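Local coordinates for PKS (PDB 5YDA), which probably selects acyl building blocks with broad specificity and loads them for splenocin assembly, as the acyltransferase domain of a larger polyketide synthase, at residues 149-154 and 222-227; 162-165 and 169-172; 173-178 and 199-204; 311-316 and 344-349. One frame throughout, in Å; residues are numbered along the deposited sequence.

Interaction 1 (149-154 and 222-227); sequences RPALGS and VAERIR
The flat guanidinium of Arg227 meets Ala151 and Leu152 with its edge, close to its own plane. At this edge lie the backbone carbonyls of Ala151 and Leu152 and the carboxylate carbon of Glu224. Leu152 CD1 comes in off the plane, over the rim near NH2. Arg227 approaches end-on and grips a single oxygen with two nitrogens. NH2 donates to Ala151 O at 2.8 Å, in the carbonyl plane and on a lone pair. NH1 donates to Ala151 O at 2.9 Å, but it lies tilted 34° from that plane. Both N-H bonds are bent, as expected when two donors share one acceptor. Leu152 O also lies 3.3 Å from Arg227 NH2. The side chain runs straight from CG to NE, which carries the charge across to the other helix. Glu224, one turn earlier on the same helix, forms a salt bridge with it: OE1 is 2.9 Å from Arg227 NH1. A weak bond also runs from NH1 to Glu224 OE2. NH1 is therefore held from both sides of the interface, and the carboxylate probably fixes the rotation of the guanidinium. Carbon contacts add little beyond that leucine methyl, though Thr169 touches the arginine chain from helix 169-188. Helix 135-152 stops here, and Gly153 leaves helical geometry with a positive phi of 89°. This is a surface helix C-terminus closed by a glycine, with its last-turn carbonyl gripped by an arginine from helix 215-231.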
loop_
_atom_site.group_PDB
_atom_site.type_symbol
_atom_site.label_atom_id
_atom_site.label_comp_id
_atom_site.label_asym_id
_atom_site.label_seq_id
_atom_site.Cartn_x
_atom_site.Cartn_y
_atom_site.Cartn_z
ATOM N N ARG A 149 22.576 5.849 -2.932
ATOM C CA ARG A 149 23.706 5.297 -3.677
ATOM C C ARG A 149 24.855 4.822 -2.796
ATOM O O ARG A 149 25.388 3.730 -3.069
ATOM C CB ARG A 149 24.206 6.321 -4.708
ATOM C CG ARG A 149 25.174 5.692 -5.710
ATOM C CD ARG A 149 25.627 6.679 -6.774
ATOM N NE ARG A 149 24.540 7.140 -7.635
ATOM C CZ ARG A 149 24.361 6.729 -8.884
ATOM N NH1 ARG A 149 23.349 7.229 -9.586
ATOM N NH2 ARG A 149 25.186 5.849 -9.448
ATOM N N PRO A 150 25.292 5.546 -1.760
ATOM C CA PRO A 150 26.407 5.022 -0.953
ATOM C C PRO A 150 26.063 3.753 -0.183
ATOM O O PRO A 150 26.919 2.867 -0.049
ATOM C CB PRO A 150 26.756 6.187 -0.014
ATOM C CG PRO A 150 25.591 7.120 -0.073
ATOM C CD PRO A 150 24.963 6.944 -1.409
ATOM N N ALA A 151 24.836 3.639 0.336
ATOM C CA ALA A 151 24.449 2.437 1.072
ATOM C C ALA A 151 24.098 1.293 0.135
ATOM O O ALA A 151 24.403 0.130 0.422
ATOM C CB ALA A 151 23.265 2.732 1.990
ATOM N N LEU A 152 23.453 1.598 -0.988
ATOM C CA LEU A 152 23.023 0.535 -1.886
ATOM C C LEU A 152 24.169 0.030 -2.746
ATOM O O LEU A 152 24.266 -1.174 -2.994
ATOM C CB LEU A 152 21.888 1.032 -2.766
ATOM C CG LEU A 152 21.018 -0.038 -3.392
ATOM C CD1 LEU A 152 20.605 -1.041 -2.305
ATOM C CD2 LEU A 152 19.804 0.651 -4.008
ATOM N N GLY A 153 25.045 0.932 -3.201
ATOM C CA GLY A 153 26.083 0.585 -4.141
ATOM C C GLY A 153 25.685 0.717 -5.597
ATOM O O GLY A 153 26.483 0.373 -6.475
ATOM N N SER A 154 24.485 1.213 -5.881
ATOM C CA SER A 154 24.016 1.343 -7.253
ATOM C C SER A 154 22.919 2.390 -7.272
ATOM O O SER A 154 22.515 2.913 -6.231
ATOM C CB SER A 154 23.503 0.011 -7.817
ATOM O OG SER A 154 22.444 -0.503 -7.025
ATOM N N VAL A 222 16.980 0.964 6.531
ATOM C CA VAL A 222 16.146 -0.070 5.915
ATOM C C VAL A 222 16.986 -0.968 5.012
ATOM O O VAL A 222 16.825 -2.194 5.014
ATOM C CB VAL A 222 14.980 0.586 5.146
ATOM C CG1 VAL A 222 14.212 -0.461 4.334
ATOM C CG2 VAL A 222 14.059 1.316 6.122
ATOM N N ALA A 223 17.920 -0.383 4.252
ATOM C CA ALA A 223 18.777 -1.199 3.397
ATOM C C ALA A 223 19.593 -2.197 4.214
ATOM O O ALA A 223 19.692 -3.371 3.844
ATOM C CB ALA A 223 19.696 -0.316 2.554
ATOM N N GLU A 224 20.195 -1.752 5.328
ATOM C CA GLU A 224 20.977 -2.688 6.133
ATOM C C GLU A 224 20.073 -3.662 6.890
ATOM O O GLU A 224 20.482 -4.792 7.178
ATOM C CB GLU A 224 21.893 -1.943 7.123
ATOM C CG GLU A 224 22.832 -0.878 6.499
ATOM C CD GLU A 224 23.776 -1.419 5.398
ATOM O OE1 GLU A 224 24.314 -0.591 4.608
ATOM O OE2 GLU A 224 23.994 -2.652 5.328
ATOM N N ARG A 225 18.855 -3.249 7.235
ATOM C CA ARG A 225 17.915 -4.190 7.829
ATOM C C ARG A 225 17.683 -5.369 6.888
ATOM O O ARG A 225 17.751 -6.534 7.299
ATOM C CB ARG A 225 16.605 -3.473 8.151
ATOM C CG ARG A 225 15.555 -4.373 8.737
ATOM C CD ARG A 225 14.291 -3.579 9.004
ATOM N NE ARG A 225 13.249 -4.392 9.607
ATOM C CZ ARG A 225 12.346 -5.087 8.921
ATOM N NH1 ARG A 225 12.352 -5.060 7.600
ATOM N NH2 ARG A 225 11.424 -5.802 9.567
ATOM N N ILE A 226 17.482 -5.073 5.604
ATOM C CA ILE A 226 17.252 -6.108 4.600
ATOM C C ILE A 226 18.455 -7.034 4.493
ATOM O O ILE A 226 18.308 -8.261 4.474
ATOM C CB ILE A 226 16.910 -5.449 3.252
ATOM C CG1 ILE A 226 15.551 -4.747 3.349
ATOM C CG2 ILE A 226 16.991 -6.453 2.114
ATOM C CD1 ILE A 226 15.342 -3.670 2.306
ATOM N N ARG A 227 19.667 -6.466 4.430
ATOM C CA ARG A 227 20.858 -7.312 4.313
ATOM C C ARG A 227 21.041 -8.192 5.541
ATOM O O ARG A 227 21.426 -9.360 5.419
ATOM C CB ARG A 227 22.114 -6.465 4.101
ATOM C CG ARG A 227 22.121 -5.672 2.816
ATOM C CD ARG A 227 23.400 -4.867 2.724
ATOM N NE ARG A 227 23.555 -4.300 1.393
ATOM C CZ ARG A 227 23.725 -3.012 1.155
ATOM N NH1 ARG A 227 23.771 -2.155 2.171
ATOM N NH2 ARG A 227 23.867 -2.587 -0.087
#

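Interaction 2 (162-165 and 169-172); sequences EEVE and TAAF
Ala170 is the first residue of segment 169-172, on helix 169-188, to meet the loop at 162-165; Thr169, just before it, turns its side chain away. The Ala170 methyl faces Val164, with CB 4.0 Å from Val164 CG2. Next comes Ala171, where the two chains run closest. Val164 CG2 rests against its backbone, 3.7 Å from Ala171 N. The same methyl is 4.0 Å from Ala171 CB. One branch of the valine thus lies over the first turn of the helix, touching both alanines. It gets there because CG2 sits opposite the backbone N of Val164, while CG1 (chi1 72°) takes the tighter place between N and the carbonyl carbon. Ala171 CB also meets the carbonyl of Glu165, 3.7 Å from Glu165 O. The small methyls let the loop come this near the helix. Phe172, last in the segment, points elsewhere and packs on Ile226 of helix 215-231. The polar groups nearby are tied through Ser168, just before the helix: its hydroxyl is hydrogen-bonded to the carbonyl of Glu165 and to the amide of Ala171. Across the segments themselves the contact is apolar. Ala159 of helix 156-161 also touches both Val164 and Ala170. This is a short helix-loop-helix connection, in which the chain leaving helix 156-161 folds back over the amino-terminal turn of helix 169-188.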
loop_
_atom_site.group_PDB
_atom_site.type_symbol
_atom_site.label_atom_id
_atom_site.label_comp_id
_atom_site.label_asym_id
_atom_site.label_seq_id
_atom_site.Cartn_x
_atom_site.Cartn_y
_atom_site.Cartn_z
ATOM N N GLU A 162 14.554 -1.174 -14.872
ATOM C CA GLU A 162 15.274 -1.904 -15.916
ATOM C C GLU A 162 15.483 -3.375 -15.579
ATOM O O GLU A 162 15.001 -4.240 -16.315
ATOM C CB GLU A 162 16.610 -1.203 -16.184
ATOM C CG GLU A 162 16.448 0.293 -16.427
ATOM C CD GLU A 162 17.781 1.009 -16.580
ATOM O OE1 GLU A 162 18.758 0.361 -17.007
ATOM O OE2 GLU A 162 17.855 2.216 -16.250
ATOM N N GLU A 163 16.190 -3.702 -14.498
ATOM C CA GLU A 163 16.397 -5.098 -14.136
ATOM C C GLU A 163 16.815 -5.155 -12.674
ATOM O O GLU A 163 17.380 -4.195 -12.144
ATOM C CB GLU A 163 17.458 -5.765 -15.027
ATOM C CG GLU A 163 18.794 -5.019 -15.026
ATOM C CD GLU A 163 19.962 -5.817 -15.616
ATOM O OE1 GLU A 163 19.782 -6.499 -16.653
ATOM O OE2 GLU A 163 21.070 -5.761 -15.028
ATOM N N VAL A 164 16.546 -6.291 -12.030
ATOM C CA VAL A 164 16.970 -6.486 -10.650
ATOM C C VAL A 164 17.005 -7.978 -10.354
ATOM O O VAL A 164 16.182 -8.754 -10.852
ATOM C CB VAL A 164 16.054 -5.725 -9.654
ATOM C CG1 VAL A 164 14.694 -6.389 -9.529
ATOM C CG2 VAL A 164 16.698 -5.633 -8.286
ATOM N N GLU A 165 17.874 -8.350 -9.469
ATOM C CA GLU A 165 17.940 -9.690 -9.028
ATOM C C GLU A 165 16.818 -9.832 -8.009
ATOM O O GLU A 165 16.703 -9.047 -7.124
ATOM C CB GLU A 165 19.325 -9.952 -8.472
ATOM C CG GLU A 165 19.387 -10.785 -7.236
ATOM C CD GLU A 165 20.038 -12.107 -7.470
ATOM O OE1 GLU A 165 19.369 -13.005 -8.004
ATOM O OE2 GLU A 165 21.227 -12.239 -7.110
ATOM N N THR A 169 18.727 -6.770 -2.022
ATOM C CA THR A 169 18.557 -5.512 -1.296
ATOM C C THR A 169 17.883 -4.460 -2.174
ATOM O O THR A 169 16.946 -3.773 -1.738
ATOM C CB THR A 169 19.919 -5.009 -0.796
ATOM O OG1 THR A 169 20.607 -6.067 -0.114
ATOM C CG2 THR A 169 19.744 -3.827 0.154
ATOM N N ALA A 170 18.325 -4.349 -3.428
ATOM C CA ALA A 170 17.759 -3.367 -4.344
ATOM C C ALA A 170 16.287 -3.647 -4.637
ATOM O O ALA A 170 15.484 -2.709 -4.773
ATOM C CB ALA A 170 18.563 -3.352 -5.647
ATOM N N ALA A 171 15.916 -4.931 -4.769
ATOM C CA ALA A 171 14.530 -5.263 -5.076
ATOM C C ALA A 171 13.605 -4.769 -3.973
ATOM O O ALA A 171 12.525 -4.235 -4.249
ATOM C CB ALA A 171 14.364 -6.778 -5.278
ATOM N N PHE A 172 14.015 -4.928 -2.712
ATOM C CA PHE A 172 13.130 -4.516 -1.637
ATOM C C PHE A 172 13.187 -3.013 -1.422
ATOM O O PHE A 172 12.156 -2.400 -1.122
ATOM C CB PHE A 172 13.462 -5.280 -0.357
ATOM C CG PHE A 172 13.069 -6.721 -0.413
ATOM C CD1 PHE A 172 11.725 -7.081 -0.483
ATOM C CD2 PHE A 172 14.034 -7.719 -0.426
ATOM C CE1 PHE A 172 11.349 -8.415 -0.551
ATOM C CE2 PHE A 172 13.672 -9.054 -0.491
ATOM C CZ PHE A 172 12.327 -9.406 -0.552
#

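Interaction 3 (173-178 and 199-204); sequences MALFVT and HSLGEY
Leu201 and Tyr204 of helix 201-210 pack against Leu175 and Phe176 of helix 169-188, just behind what is probably a nucleophile elbow. The GxSxG pattern of Gly198, Ser200 and Gly202 joins strand 195-198 to helix 201-210. Ser200 sits at its sharp corner with strained backbone angles (58°, -108°). Its hydroxyl is hydrogen-bonded to His298 and Arg225, consistent with a nucleophile as in related acyltransferases. The contact with 173-178 lies on another side of this helix and is wholly buried and apolar. One bump is Leu201. Its CD1 methyl fits a hollow made by two neighbouring side chains. One wall is the stem of Phe176, with CB 4.1 Å from Leu201 CD1. The other is the looser Leu175, whose CD2 lies 4.4 Å from the same methyl. The second methyl of Leu201 is turned toward Val222 of helix 215-231, so the leucine wedges between helices. Phe176 is the bump in the other direction. Its CG swings opposite the backbone N (chi1 177°), which carries the ring out beside Leu201 and on to Tyr204. The ring arrives edge first and meets the base of Tyr204, not its aromatic ring. The side chains of Phe176 and Tyr204 cross at about a right angle. Tyr204 then leads its ring away, toward Trp345. Between the two aromatics the touch comes down to one atom: Phe176 CE1 is 3.9 Å from Tyr204 C and 4.0 Å from Tyr204 CB.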
loop_
_atom_site.group_PDB
_atom_site.type_symbol
_atom_site.label_atom_id
_atom_site.label_comp_id
_atom_site.label_asym_id
_atom_site.label_seq_id
_atom_site.Cartn_x
_atom_site.Cartn_y
_atom_site.Cartn_z
ATOM N N MET A 173 14.370 -2.396 -1.600
ATOM C CA MET A 173 14.443 -0.938 -1.526
ATOM C C MET A 173 13.625 -0.299 -2.635
ATOM O O MET A 173 12.993 0.746 -2.416
ATOM C CB MET A 173 15.898 -0.468 -1.577
ATOM C CG MET A 173 16.713 -0.840 -0.317
ATOM S SD MET A 173 15.936 -0.273 1.228
ATOM C CE MET A 173 15.817 1.501 0.920
ATOM N N ALA A 174 13.587 -0.929 -3.821
ATOM C CA ALA A 174 12.661 -0.470 -4.852
ATOM C C ALA A 174 11.240 -0.395 -4.303
ATOM O O ALA A 174 10.513 0.581 -4.551
ATOM C CB ALA A 174 12.716 -1.396 -6.075
ATOM N N LEU A 175 10.826 -1.411 -3.537
ATOM C CA LEU A 175 9.463 -1.400 -3.005
ATOM C C LEU A 175 9.296 -0.293 -1.978
ATOM O O LEU A 175 8.290 0.430 -1.994
ATOM C CB LEU A 175 9.105 -2.762 -2.389
ATOM C CG LEU A 175 7.725 -2.807 -1.722
ATOM C CD1 LEU A 175 6.606 -2.680 -2.758
ATOM C CD2 LEU A 175 7.560 -4.085 -0.935
ATOM N N PHE A 176 10.288 -0.134 -1.088
ATOM C CA PHE A 176 10.198 0.902 -0.064
ATOM C C PHE A 176 10.036 2.283 -0.689
ATOM O O PHE A 176 9.156 3.052 -0.293
ATOM C CB PHE A 176 11.435 0.848 0.829
ATOM C CG PHE A 176 11.478 1.920 1.876
ATOM C CD1 PHE A 176 10.676 1.833 3.009
ATOM C CD2 PHE A 176 12.315 3.020 1.728
ATOM C CE1 PHE A 176 10.714 2.830 3.975
ATOM C CE2 PHE A 176 12.358 4.012 2.685
ATOM C CZ PHE A 176 11.556 3.918 3.815
ATOM N N VAL A 177 10.833 2.586 -1.718
ATOM C CA VAL A 177 10.795 3.909 -2.331
ATOM C C VAL A 177 9.520 4.090 -3.138
ATOM O O VAL A 177 8.931 5.184 -3.156
ATOM C CB VAL A 177 12.062 4.134 -3.181
ATOM C CG1 VAL A 177 11.936 5.384 -4.053
ATOM C CG2 VAL A 177 13.270 4.236 -2.256
ATOM N N THR A 178 9.045 3.023 -3.792
ATOM C CA THR A 178 7.769 3.116 -4.505
ATOM C C THR A 178 6.637 3.488 -3.559
ATOM O O THR A 178 5.826 4.372 -3.859
ATOM C CB THR A 178 7.447 1.795 -5.224
ATOM O OG1 THR A 178 8.465 1.502 -6.193
ATOM C CG2 THR A 178 6.085 1.889 -5.917
ATOM N N HIS A 199 3.171 -3.267 7.083
ATOM C CA HIS A 199 3.440 -4.670 7.367
ATOM C C HIS A 199 4.949 -4.852 7.301
ATOM O O HIS A 199 5.522 -4.831 6.208
ATOM C CB HIS A 199 2.720 -5.590 6.375
ATOM C CG HIS A 199 2.675 -7.019 6.816
ATOM N ND1 HIS A 199 3.807 -7.805 6.898
ATOM C CD2 HIS A 199 1.640 -7.803 7.218
ATOM C CE1 HIS A 199 3.467 -9.013 7.321
ATOM N NE2 HIS A 199 2.162 -9.033 7.533
ATOM N N SER A 200 5.588 -4.998 8.470
ATOM C CA SER A 200 7.022 -5.225 8.568
ATOM C C SER A 200 7.778 -4.087 7.893
ATOM O O SER A 200 7.796 -2.963 8.398
ATOM C CB SER A 200 7.396 -6.578 7.949
ATOM O OG SER A 200 8.645 -7.055 8.442
ATOM N N LEU A 201 8.380 -4.362 6.737
ATOM C CA LEU A 201 9.030 -3.303 5.966
ATOM C C LEU A 201 8.127 -2.073 5.835
ATOM O O LEU A 201 8.586 -0.932 5.980
ATOM C CB LEU A 201 9.437 -3.866 4.601
ATOM C CG LEU A 201 10.319 -3.160 3.565
ATOM C CD1 LEU A 201 9.515 -2.295 2.633
ATOM C CD2 LEU A 201 11.326 -2.323 4.281
ATOM N N GLY A 202 6.828 -2.287 5.617
ATOM C CA GLY A 202 5.906 -1.181 5.456
ATOM C C GLY A 202 5.756 -0.307 6.685
ATOM O O GLY A 202 5.316 0.846 6.565
ATOM N N GLU A 203 6.084 -0.832 7.872
ATOM C CA GLU A 203 6.032 0.004 9.072
ATOM C C GLU A 203 7.110 1.080 9.041
ATOM O O GLU A 203 6.906 2.177 9.581
ATOM C CB GLU A 203 6.160 -0.845 10.342
ATOM C CG GLU A 203 5.931 -0.017 11.613
ATOM C CD GLU A 203 5.392 -0.832 12.792
ATOM O OE1 GLU A 203 5.860 -0.596 13.936
ATOM O OE2 GLU A 203 4.505 -1.699 12.570
ATOM N N TYR A 204 8.251 0.797 8.409
ATOM C CA TYR A 204 9.240 1.844 8.189
ATOM C C TYR A 204 8.687 2.927 7.283
ATOM O O TYR A 204 8.843 4.125 7.568
ATOM C CB TYR A 204 10.526 1.255 7.614
ATOM C CG TYR A 204 11.321 0.548 8.681
ATOM C CD1 TYR A 204 12.344 1.208 9.365
ATOM C CD2 TYR A 204 10.996 -0.745 9.071
ATOM C CE1 TYR A 204 13.054 0.577 10.370
ATOM C CE2 TYR A 204 11.706 -1.392 10.073
ATOM C CZ TYR A 204 12.741 -0.718 10.724
ATOM O OH TYR A 204 13.461 -1.337 11.733
#

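Interaction 4 (311-316 and 344-349); sequences GHLRTL and HWVDHT
Leu313 is the residue of 311-316 that reaches Trp345 and Val346; Gly311 and His312 precede it on the last turns of helix 306-313. CD1 of Leu313 lies 3.7 Å from Trp345 CB and 3.8 Å from Val346 CG2. Its other methyl, CD2, also approaches Trp345 CB, at 4.1 Å. Both methyls of the leucine therefore lean on the root of the tryptophan, CD1 more closely, while the indole ring leads away. The leucine and tryptophan side chains cross at about a right angle. Val346 offers its CG2 from the side, a branch that lies opposite its own carbonyl carbon. A type I turn runs from Leu313 to Leu316. Thr315 bonds back to the helix: OG1 donates to His312 O at 2.8 Å, in the carbonyl plane. Leu316 then turns to Glu217 and Val221. The contact is buried and apolar. The indole N-H of Trp345 is bonded to the carbonyl of Ala339. Helices 306-313 and 342-350 thus meet beside helix 201-210, where Tyr204 touches Leu313 and Trp345. Helix 215-231 flanks the turn, and strand 325-327 lies against Trp345.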
loop_
_atom_site.group_PDB
_atom_site.type_symbol
_atom_site.label_atom_id
_atom_site.label_comp_id
_atom_site.label_asym_id
_atom_site.label_seq_id
_atom_site.Cartn_x
_atom_site.Cartn_y
_atom_site.Cartn_z
ATOM N N GLY A 311 22.502 -0.888 16.393
ATOM C CA GLY A 311 23.487 0.125 16.031
ATOM C C GLY A 311 22.999 1.035 14.917
ATOM O O GLY A 311 23.073 2.265 15.024
ATOM N N HIS A 312 22.473 0.439 13.836
ATOM C CA HIS A 312 21.907 1.234 12.751
ATOM C C HIS A 312 20.687 2.014 13.204
ATOM O O HIS A 312 20.506 3.176 12.812
ATOM C CB HIS A 312 21.552 0.339 11.563
ATOM C CG HIS A 312 22.747 -0.215 10.871
ATOM N ND1 HIS A 312 23.264 -1.455 11.164
ATOM C CD2 HIS A 312 23.568 0.329 9.944
ATOM C CE1 HIS A 312 24.342 -1.664 10.430
ATOM N NE2 HIS A 312 24.549 -0.594 9.682
ATOM N N LEU A 313 19.826 1.402 14.022
ATOM C CA LEU A 313 18.660 2.143 14.490
ATOM C C LEU A 313 19.072 3.356 15.316
ATOM O O LEU A 313 18.358 4.361 15.342
ATOM C CB LEU A 313 17.738 1.225 15.289
ATOM C CG LEU A 313 16.956 0.207 14.442
ATOM C CD1 LEU A 313 16.308 -0.820 15.364
ATOM C CD2 LEU A 313 15.892 0.904 13.555
ATOM N N ARG A 314 20.224 3.282 15.990
ATOM C CA ARG A 314 20.729 4.414 16.755
ATOM C C ARG A 314 21.163 5.594 15.881
ATOM O O ARG A 314 21.303 6.699 16.400
ATOM C CB ARG A 314 21.887 3.954 17.652
ATOM C CG ARG A 314 21.410 3.275 18.944
ATOM C CD ARG A 314 22.524 3.031 19.950
ATOM N NE ARG A 314 23.427 1.956 19.536
ATOM C CZ ARG A 314 23.251 0.664 19.829
ATOM N NH1 ARG A 314 24.127 -0.232 19.405
ATOM N NH2 ARG A 314 22.188 0.266 20.527
ATOM N N THR A 315 21.353 5.412 14.578
ATOM C CA THR A 315 21.686 6.552 13.733
ATOM C C THR A 315 20.487 7.433 13.395
ATOM O O THR A 315 20.679 8.489 12.787
ATOM C CB THR A 315 22.335 6.090 12.418
ATOM O OG1 THR A 315 21.339 5.523 11.563
ATOM C CG2 THR A 315 23.408 5.058 12.680
ATOM N N LEU A 316 19.273 7.053 13.782
ATOM C CA LEU A 316 18.069 7.775 13.374
ATOM C C LEU A 316 17.637 8.807 14.409
ATOM O O LEU A 316 17.676 8.549 15.613
ATOM C CB LEU A 316 16.908 6.805 13.152
ATOM C CG LEU A 316 17.094 5.605 12.225
ATOM C CD1 LEU A 316 15.871 4.708 12.348
ATOM C CD2 LEU A 316 17.276 6.094 10.796
ATOM N N HIS A 344 12.109 -0.690 21.012
ATOM C CA HIS A 344 10.837 -1.025 20.379
ATOM C C HIS A 344 11.053 -1.419 18.920
ATOM O O HIS A 344 10.551 -2.454 18.459
ATOM C CB HIS A 344 9.873 0.157 20.500
ATOM C CG HIS A 344 8.667 0.064 19.617
ATOM N ND1 HIS A 344 7.585 -0.734 19.912
ATOM C CD2 HIS A 344 8.368 0.683 18.446
ATOM C CE1 HIS A 344 6.671 -0.606 18.966
ATOM N NE2 HIS A 344 7.120 0.252 18.068
ATOM N N TRP A 345 11.843 -0.628 18.189
ATOM C CA TRP A 345 12.095 -0.951 16.792
ATOM C C TRP A 345 12.869 -2.253 16.651
ATOM O O TRP A 345 12.645 -2.995 15.687
ATOM C CB TRP A 345 12.815 0.212 16.107
ATOM C CG TRP A 345 11.864 1.330 15.809
ATOM C CD1 TRP A 345 11.667 2.460 16.540
ATOM C CD2 TRP A 345 10.943 1.398 14.712
ATOM N NE1 TRP A 345 10.695 3.238 15.959
ATOM C CE2 TRP A 345 10.234 2.608 14.836
ATOM C CE3 TRP A 345 10.668 0.562 13.625
ATOM C CZ2 TRP A 345 9.269 2.999 13.924
ATOM C CZ3 TRP A 345 9.706 0.946 12.728
ATOM C CH2 TRP A 345 9.013 2.155 12.881
ATOM N N VAL A 346 13.759 -2.559 17.600
ATOM C CA VAL A 346 14.391 -3.877 17.629
ATOM C C VAL A 346 13.334 -4.963 17.822
ATOM O O VAL A 346 13.311 -5.963 17.099
ATOM C CB VAL A 346 15.474 -3.940 18.728
ATOM C CG1 VAL A 346 16.001 -5.376 18.883
ATOM C CG2 VAL A 346 16.630 -2.990 18.406
ATOM N N ASP A 347 12.446 -4.780 18.807
ATOM C CA ASP A 347 11.357 -5.732 19.026
ATOM C C ASP A 347 10.501 -5.896 17.777
ATOM O O ASP A 347 10.041 -7.002 17.466
ATOM C CB ASP A 347 10.471 -5.275 20.189
ATOM C CG ASP A 347 11.129 -5.458 21.535
ATOM O OD1 ASP A 347 12.081 -6.260 21.638
ATOM O OD2 ASP A 347 10.683 -4.799 22.495
ATOM N N HIS A 348 10.251 -4.796 17.065
ATOM C CA HIS A 348 9.419 -4.865 15.876
ATOM C C HIS A 348 9.957 -5.892 14.887
ATOM O O HIS A 348 9.185 -6.663 14.304
ATOM C CB HIS A 348 9.324 -3.487 15.220
ATOM C CG HIS A 348 8.625 -3.517 13.901
ATOM N ND1 HIS A 348 9.306 -3.555 12.703
ATOM C CD2 HIS A 348 7.307 -3.559 13.591
ATOM C CE1 HIS A 348 8.435 -3.609 11.710
ATOM N NE2 HIS A 348 7.216 -3.609 12.222
ATOM N N THR A 349 11.285 -5.944 14.726
ATOM C CA THR A 349 11.924 -6.856 13.785
ATOM C C THR A 349 11.982 -8.288 14.310
ATOM O O THR A 349 11.961 -9.239 13.515
ATOM C CB THR A 349 13.326 -6.321 13.452
ATOM O OG1 THR A 349 13.193 -5.214 12.545
ATOM C CG2 THR A 349 14.253 -7.393 12.835
#

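All four contacts lie in the acyltransferase domain. Interactions 2 and 3 are nested inside the chain loop closed by interaction 1, and interaction 4 follows later. Helix 169-188 serves interactions 2 and 3, whose centres are about 13 Å apart. Helix 215-231, from interaction 1, touches the other three: Ile226 packs on Phe172, Val222 on Met173 and Leu201, and Arg225 bonds Thr349 and Ser200. Interactions 3 and 4 have centres about 15 Å apart and meet through Tyr204 and His348. Interactions 2 and 4 are separate, with nearest atoms about 11 Å apart. The contacts join neighbouring helices, and interaction 3 holds the probable nucleophile elbow, which Arg225 reaches.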